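Molybdenum cofactor carrier protein (Chlamydomonas reinhardtii, PDB 2IZ6) probably binds the molybdenum cofactor and carries it within the cell. Local coordinates at residues 100-111 against 119-127. Sequence-based numbering, arbitrary orientation.
Sequences RDNINALSSNVL and GTAAEVALA
Arg100 and Glu123 meet in a side-on salt bridge whose two flat groups lie almost in one plane, only 5° apart. Arg100 NE donates to Glu123 OE1 at 2.7 Å, and Arg100 NH2 to Glu123 OE2 at 3.1 Å; both acceptors use their syn lone pairs, and N-H...O angles of 158° and 162° make both bonds fairly straight. The arginine chain runs extended from CG to NE, the glutamate is bent at chi2, and the two side chains cross at about a right angle. Leu126 CD1 covers one guanidinium face, 3.5 Å from Arg100 NH2, and Asn102 ND2 lies over the opposite face, both offset toward the rim, so the group is sandwiched as well as gripped. With an alanine here instead of Arg100, the buried Glu123 carboxylate would probably lose its countercharge and Leu126 CD1 the guanidinium face it packs on. Each carboxylate oxygen also accepts from a water: one water links Glu123 OE1 to Asp101 N and Gly119 O, and the other joins Glu123 OE2 (2.7 Å) to Asn102 OD1, Ile103 N and Ala105 N, tying the loop to the helix. The helix belongs to the beta-alpha-beta unit formed by strand 110-114, helix 118-129 and strand 134-137 in a parallel, Rossmann-like sheet. Near its start, Asp101 OD2 lies 3.3 Å from Gly119 CA, where a beta carbon would clash with the carboxylate. At the strand end the contact turns apolar: Leu111 CD2 reaches Ala127 CB at 3.9 Å and packs close to Glu123 O (3.7 Å). Ala122 and Leu126 also pack against Leu126 and Ala122 of a second subunit.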
loop_
_atom_site.group_PDB
_atom_site.type_symbol
_atom_site.label_atom_id
_atom_site.label_comp_id
_atom_site.label_asym_id
_atom_site.label_seq_id
_atom_site.Cartn_x
_atom_site.Cartn_y
_atom_site.Cartn_z
ATOM N N ARG A 100 -6.752 4.315 -5.569
ATOM C CA ARG A 100 -5.809 4.407 -6.682
ATOM C C ARG A 100 -6.071 3.270 -7.667
ATOM O O ARG A 100 -6.341 2.126 -7.271
ATOM C CB ARG A 100 -4.389 4.301 -6.128
ATOM C CG ARG A 100 -3.291 4.468 -7.112
ATOM C CD ARG A 100 -1.965 4.360 -6.426
ATOM N NE ARG A 100 -0.900 4.163 -7.378
ATOM C CZ ARG A 100 0.314 3.728 -7.070
ATOM N NH1 ARG A 100 0.707 3.577 -5.808
ATOM N NH2 ARG A 100 1.178 3.545 -8.025
ATOM N N ASP A 101 -5.990 3.557 -8.959
ATOM C CA ASP A 101 -6.055 2.504 -9.989
ATOM C C ASP A 101 -4.687 1.848 -10.080
ATOM O O ASP A 101 -4.027 1.939 -11.097
ATOM C CB ASP A 101 -6.429 3.124 -11.323
ATOM C CG ASP A 101 -7.804 3.717 -11.304
ATOM O OD1 ASP A 101 -8.633 3.166 -10.553
ATOM O OD2 ASP A 101 -8.051 4.703 -12.026
ATOM N N ASN A 102 -4.265 1.177 -8.996
ATOM C CA ASN A 102 -2.973 0.527 -8.947
ATOM C C ASN A 102 -3.007 -0.726 -9.811
ATOM O O ASN A 102 -3.877 -1.599 -9.574
ATOM C CB ASN A 102 -2.632 0.071 -7.524
ATOM C CG ASN A 102 -1.160 -0.031 -7.294
ATOM O OD1 ASN A 102 -0.394 -0.442 -8.184
ATOM N ND2 ASN A 102 -0.721 0.466 -6.111
ATOM N N ILE A 103 -2.120 -0.784 -10.800
ATOM C CA ILE A 103 -1.921 -1.995 -11.588
ATOM C C ILE A 103 -0.481 -2.514 -11.443
ATOM O O ILE A 103 0.046 -3.193 -12.297
ATOM C CB ILE A 103 -2.329 -1.728 -13.057
ATOM C CG1 ILE A 103 -1.397 -0.698 -13.729
ATOM C CG2 ILE A 103 -3.812 -1.364 -13.077
ATOM C CD1 ILE A 103 -1.496 -0.645 -15.374
ATOM N N ASN A 104 0.145 -2.237 -10.299
ATOM C CA ASN A 104 1.569 -2.516 -10.157
ATOM C C ASN A 104 2.391 -2.076 -11.406
ATOM O O ASN A 104 3.302 -2.764 -11.904
ATOM C CB ASN A 104 1.775 -4.028 -9.814
ATOM C CG ASN A 104 1.335 -4.367 -8.365
ATOM O OD1 ASN A 104 1.217 -3.517 -7.506
ATOM N ND2 ASN A 104 1.129 -5.618 -8.107
ATOM N N ALA A 105 2.081 -0.894 -11.906
ATOM C CA ALA A 105 2.673 -0.404 -13.151
ATOM C C ALA A 105 4.173 -0.319 -13.194
ATOM O O ALA A 105 4.696 -0.317 -14.289
ATOM C CB ALA A 105 2.076 0.972 -13.446
ATOM N N LEU A 106 4.870 -0.119 -12.042
ATOM C CA LEU A 106 6.380 -0.189 -11.931
ATOM C C LEU A 106 6.968 -1.531 -12.504
ATOM O O LEU A 106 8.169 -1.672 -12.696
ATOM C CB LEU A 106 6.888 0.021 -10.482
ATOM C CG LEU A 106 6.822 1.329 -9.625
ATOM C CD1 LEU A 106 7.467 1.143 -8.298
ATOM C CD2 LEU A 106 7.479 2.510 -10.344
ATOM N N SER A 107 6.131 -2.519 -12.714
ATOM C CA SER A 107 6.506 -3.761 -13.300
ATOM C C SER A 107 6.687 -3.627 -14.806
ATOM O O SER A 107 7.320 -4.461 -15.412
ATOM C CB SER A 107 5.423 -4.813 -13.050
ATOM O OG SER A 107 4.999 -4.826 -11.673
ATOM N N SER A 108 5.994 -2.653 -15.372
ATOM C CA SER A 108 6.020 -2.534 -16.843
ATOM C C SER A 108 7.283 -1.891 -17.369
ATOM O O SER A 108 7.873 -1.010 -16.756
ATOM C CB SER A 108 4.832 -1.744 -17.322
ATOM O OG SER A 108 4.977 -0.416 -16.890
ATOM N N ASN A 109 7.721 -2.305 -18.567
ATOM C CA ASN A 109 8.848 -1.664 -19.243
ATOM C C ASN A 109 8.492 -0.286 -19.832
ATOM O O ASN A 109 9.228 0.672 -19.851
ATOM C CB ASN A 109 9.329 -2.547 -20.389
ATOM C CG ASN A 109 9.959 -3.803 -19.928
ATOM O OD1 ASN A 109 11.150 -3.812 -19.620
ATOM N ND2 ASN A 109 9.195 -4.844 -19.799
ATOM N N VAL A 110 7.257 -0.217 -20.293
ATOM C CA VAL A 110 6.631 0.996 -20.842
ATOM C C VAL A 110 5.217 0.994 -20.469
ATOM O O VAL A 110 4.563 -0.032 -20.471
ATOM C CB VAL A 110 6.682 1.028 -22.403
ATOM C CG1 VAL A 110 6.218 2.422 -22.946
ATOM C CG2 VAL A 110 8.049 0.756 -22.863
ATOM N N LEU A 111 4.689 2.175 -20.116
ATOM C CA LEU A 111 3.253 2.363 -19.790
ATOM C C LEU A 111 2.558 3.138 -20.916
ATOM O O LEU A 111 3.069 4.169 -21.367
ATOM C CB LEU A 111 3.111 3.120 -18.434
ATOM C CG LEU A 111 1.711 3.418 -17.894
ATOM C CD1 LEU A 111 0.995 2.097 -17.623
ATOM C CD2 LEU A 111 1.729 4.257 -16.649
ATOM N N GLY A 119 -7.516 8.898 -12.302
ATOM C CA GLY A 119 -6.713 7.731 -11.943
ATOM C C GLY A 119 -5.583 7.507 -12.924
ATOM O O GLY A 119 -4.470 7.136 -12.530
ATOM N N THR A 120 -5.870 7.604 -14.214
ATOM C CA THR A 120 -4.886 7.466 -15.247
ATOM C C THR A 120 -3.768 8.486 -15.056
ATOM O O THR A 120 -2.638 8.157 -15.144
ATOM C CB THR A 120 -5.526 7.494 -16.626
ATOM O OG1 THR A 120 -6.316 6.312 -16.633
ATOM C CG2 THR A 120 -4.447 7.391 -17.712
ATOM N N ALA A 121 -4.156 9.707 -14.817
ATOM C CA ALA A 121 -3.187 10.794 -14.625
ATOM C C ALA A 121 -2.249 10.505 -13.467
ATOM O O ALA A 121 -1.042 10.800 -13.549
ATOM C CB ALA A 121 -3.901 12.055 -14.434
ATOM N N ALA A 122 -2.774 9.938 -12.396
ATOM C CA ALA A 122 -1.905 9.619 -11.263
ATOM C C ALA A 122 -0.895 8.571 -11.640
ATOM O O ALA A 122 0.286 8.604 -11.333
ATOM C CB ALA A 122 -2.694 9.163 -10.060
ATOM N N GLU A 123 -1.332 7.546 -12.316
ATOM C CA GLU A 123 -0.427 6.491 -12.687
ATOM C C GLU A 123 0.653 6.927 -13.675
ATOM O O GLU A 123 1.811 6.469 -13.622
ATOM C CB GLU A 123 -1.178 5.246 -13.206
ATOM C CG GLU A 123 -2.003 4.513 -12.204
ATOM C CD GLU A 123 -1.317 4.211 -10.842
ATOM O OE1 GLU A 123 -2.004 4.469 -9.829
ATOM O OE2 GLU A 123 -0.150 3.756 -10.808
ATOM N N VAL A 124 0.288 7.779 -14.605
ATOM C CA VAL A 124 1.249 8.316 -15.569
ATOM C C VAL A 124 2.318 9.152 -14.782
ATOM O O VAL A 124 3.539 9.059 -14.949
ATOM C CB VAL A 124 0.598 9.186 -16.646
ATOM C CG1 VAL A 124 1.618 9.973 -17.428
ATOM C CG2 VAL A 124 -0.242 8.296 -17.530
ATOM N N ALA A 125 1.822 10.000 -13.872
ATOM C CA ALA A 125 2.710 10.849 -13.079
ATOM C C ALA A 125 3.621 10.014 -12.220
ATOM O O ALA A 125 4.860 10.292 -12.129
ATOM C CB ALA A 125 1.926 11.760 -12.233
ATOM N N LEU A 126 3.107 8.920 -11.633
ATOM C CA LEU A 126 3.969 8.028 -10.829
ATOM C C LEU A 126 4.994 7.271 -11.705
ATOM O O LEU A 126 6.102 6.933 -11.213
ATOM C CB LEU A 126 3.152 7.127 -9.937
ATOM C CG LEU A 126 2.408 7.887 -8.850
ATOM C CD1 LEU A 126 1.460 7.033 -7.977
ATOM C CD2 LEU A 126 3.375 8.613 -7.921
ATOM N N ALA A 127 4.664 6.888 -12.903
ATOM C CA ALA A 127 5.582 6.288 -13.864
ATOM C C ALA A 127 6.691 7.259 -14.137
ATOM O O ALA A 127 7.841 6.894 -14.127
ATOM C CB ALA A 127 4.885 5.904 -15.150
HETATM O O HOH W 1 -4.283 5.751 -9.956
HETATM O O HOH W 2 0.140 1.087 -10.587
#